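PDB 6JSB: hypothetical membrane protein from Corynebacterium glutamicum, which binds heme and probably takes part in heme transfer within the corynebacterial heme uptake machinery. Local coordinates for residues K2-T7 with D151-N156. Numbering follows the deposited sequence. Where two conformers were deposited one is given.
Sequences KCRVVT and DLTQEN. With CA (calcium ion), chain E.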
loop_
_atom_site.group_PDB
_atom_site.type_symbol
_atom_site.label_atom_id
_atom_site.label_comp_id
_atom_site.label_asym_id
_atom_site.label_seq_id
_atom_site.Cartn_x
_atom_site.Cartn_y
_atom_site.Cartn_z
ATOM N N LYS A 2 -4.574 37.711 -2.157
ATOM C CA LYS A 2 -5.638 36.723 -2.278
ATOM C C LYS A 2 -5.031 35.339 -2.066
ATOM O O LYS A 2 -4.086 34.962 -2.767
ATOM C CB LYS A 2 -6.312 36.826 -3.643
ATOM C CG LYS A 2 -7.781 36.483 -3.634
ATOM C CD LYS A 2 -8.415 36.641 -5.018
ATOM C CE LYS A 2 -8.375 35.337 -5.811
ATOM N NZ LYS A 2 -9.665 35.090 -6.529
ATOM N N CYS A 3 -5.560 34.589 -1.104
ATOM C CA CYS A 3 -4.994 33.296 -0.751
ATOM C C CYS A 3 -6.042 32.210 -0.929
ATOM O O CYS A 3 -7.239 32.453 -0.773
ATOM C CB CYS A 3 -4.484 33.286 0.679
ATOM S SG CYS A 3 -3.155 34.510 0.946
ATOM N N ARG A 4 -5.581 31.017 -1.282
ATOM C CA ARG A 4 -6.447 29.863 -1.485
ATOM C C ARG A 4 -6.043 28.782 -0.495
ATOM O O ARG A 4 -4.871 28.396 -0.444
ATOM C CB ARG A 4 -6.337 29.353 -2.923
ATOM C CG ARG A 4 -7.184 28.142 -3.247
ATOM C CD ARG A 4 -6.794 27.574 -4.609
ATOM N NE ARG A 4 -5.445 27.022 -4.589
ATOM C CZ ARG A 4 -4.675 26.906 -5.667
ATOM N NH1 ARG A 4 -5.126 27.312 -6.845
ATOM N NH2 ARG A 4 -3.458 26.383 -5.563
ATOM N N VAL A 5 -7.008 28.296 0.295
ATOM C CA VAL A 5 -6.780 27.198 1.229
ATOM C C VAL A 5 -7.600 26.020 0.709
ATOM O O VAL A 5 -8.764 26.201 0.339
ATOM C CB VAL A 5 -7.185 27.566 2.665
ATOM C CG1 VAL A 5 -7.117 26.339 3.545
ATOM C CG2 VAL A 5 -6.267 28.645 3.217
ATOM N N VAL A 6 -6.981 24.846 0.585
ATOM C CA VAL A 6 -7.683 23.647 0.109
ATOM C C VAL A 6 -7.586 22.604 1.209
ATOM O O VAL A 6 -6.483 22.238 1.619
ATOM C CB VAL A 6 -7.107 23.130 -1.225
ATOM C CG1 VAL A 6 -7.846 21.849 -1.738
ATOM C CG2 VAL A 6 -7.205 24.255 -2.293
ATOM N N THR A 7 -8.736 22.167 1.716
ATOM C CA THR A 7 -8.826 21.095 2.714
ATOM C C THR A 7 -9.372 19.883 1.987
ATOM O O THR A 7 -10.478 19.941 1.441
ATOM C CB THR A 7 -9.768 21.471 3.851
ATOM O OG1 THR A 7 -9.297 22.672 4.465
ATOM C CG2 THR A 7 -9.824 20.340 4.904
ATOM N N ASP A 151 -6.963 17.643 -10.295
ATOM C CA ASP A 151 -7.224 19.070 -10.075
ATOM C C ASP A 151 -7.901 19.211 -8.709
ATOM O O ASP A 151 -9.117 19.000 -8.583
ATOM C CB ASP A 151 -8.101 19.617 -11.201
ATOM C CG ASP A 151 -8.478 21.085 -10.996
ATOM O OD1 ASP A 151 -7.959 21.718 -10.049
ATOM O OD2 ASP A 151 -9.312 21.595 -11.787
ATOM N N LEU A 152 -7.119 19.553 -7.665
ATOM C CA LEU A 152 -7.715 19.601 -6.322
ATOM C C LEU A 152 -8.496 20.896 -6.069
ATOM O O LEU A 152 -8.964 21.123 -4.946
ATOM C CB LEU A 152 -6.635 19.404 -5.254
ATOM C CG LEU A 152 -5.827 18.113 -5.366
ATOM C CD1 LEU A 152 -4.758 18.108 -4.277
ATOM C CD2 LEU A 152 -6.758 16.919 -5.257
ATOM N N THR A 153 -8.666 21.734 -7.083
ATOM C CA THR A 153 -9.584 22.863 -6.927
ATOM C C THR A 153 -10.992 22.458 -7.304
ATOM O O THR A 153 -11.929 23.235 -7.078
ATOM C CB THR A 153 -9.154 24.092 -7.743
ATOM O OG1 THR A 153 -9.243 23.833 -9.155
ATOM C CG2 THR A 153 -7.731 24.558 -7.346
ATOM N N GLN A 154 -11.167 21.258 -7.861
ATOM C CA GLN A 154 -12.514 20.735 -8.066
ATOM C C GLN A 154 -13.033 20.135 -6.765
ATOM O O GLN A 154 -12.324 19.390 -6.077
ATOM C CB GLN A 154 -12.543 19.649 -9.158
ATOM C CG GLN A 154 -12.248 20.177 -10.554
ATOM C CD GLN A 154 -12.174 19.059 -11.592
ATOM O OE1 GLN A 154 -12.777 17.998 -11.414
ATOM N NE2 GLN A 154 -11.411 19.287 -12.669
ATOM N N GLU A 155 -14.297 20.416 -6.449
ATOM C CA GLU A 155 -14.790 20.011 -5.133
ATOM C C GLU A 155 -14.882 18.499 -4.990
ATOM O O GLU A 155 -14.568 17.952 -3.920
ATOM C CB GLU A 155 -16.146 20.665 -4.889
ATOM C CG GLU A 155 -16.717 20.307 -3.549
ATOM C CD GLU A 155 -18.032 21.045 -3.235
ATOM O OE1 GLU A 155 -17.979 22.223 -2.857
ATOM O OE2 GLU A 155 -19.100 20.413 -3.359
ATOM N N ASN A 156 -15.356 17.801 -6.023
ATOM C CA ASN A 156 -15.599 16.364 -5.904
ATOM C C ASN A 156 -14.794 15.678 -6.986
ATOM O O ASN A 156 -14.972 15.973 -8.171
ATOM C CB ASN A 156 -17.081 16.033 -6.032
ATOM C CG ASN A 156 -17.925 16.817 -5.041
ATOM O OD1 ASN A 156 -17.851 16.567 -3.840
ATOM N ND2 ASN A 156 -18.660 17.795 -5.527
HETATM CA CA CA E . -20.521 22.270 -2.985
HETATM O O HOH W 1 -20.178 23.817 -4.687
HETATM O O HOH W 2 -21.505 21.355 -4.982
#
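V6 makes the close part of this small surface contact: its CG1 methyl sits 3.5 Å from the carbonyl oxygen O of L152 and 4.5 Å from L152 CB. Placing CG1 anti to the backbone N (chi1 180°) sends this branch to the loop. No hydrogen bond crosses between segments 2-7 and 151-156; L152 O is buried under the valine methyl without a hydrogen-bonding partner, an apolar lid on a polar atom. The L152 side chain also packs on L190 of strand 186-198. On the looser, solvent side lie R4 and T153, both exposed, whose side chains cross at about a right angle. In one of its two deposited conformers R4, bent at chi3 (67°), lays a face of its guanidinium against T153 CG2, with NH1 nearest at 3.8 Å; this touch is therefore less certain than that of V6. The loop is braced partly from within. D151 OD1 takes two bonds from T153: OG1 at 2.6 Å on the syn side of the carboxylate, and backbone N at 3.0 Å from above its plane. The hydroxyl is thereby turned to D151 while CG2 is left for R4. The other oxygen, D151 OD2, accepts from Q154 NE2 at 3.2 Å, and Q154 N bonds to D151 O at 3.1 Å. Outside support comes from N192 of strand 186-198, whose ND2 bonds to Q154 O and whose backbone pairs with E155; strand 2-14 is hydrogen-bonded to the same strand. Beyond the contact, E155 reaches out in an extended chain and grips a calcium ion with both OE1 and OE2, two waters adding further ligands. D151 to Q154 form a type I beta turn with an Asx turn at its start, in the connection between strands 139-146 and 156-165 of the antiparallel beta fold of this HtaA-family domain.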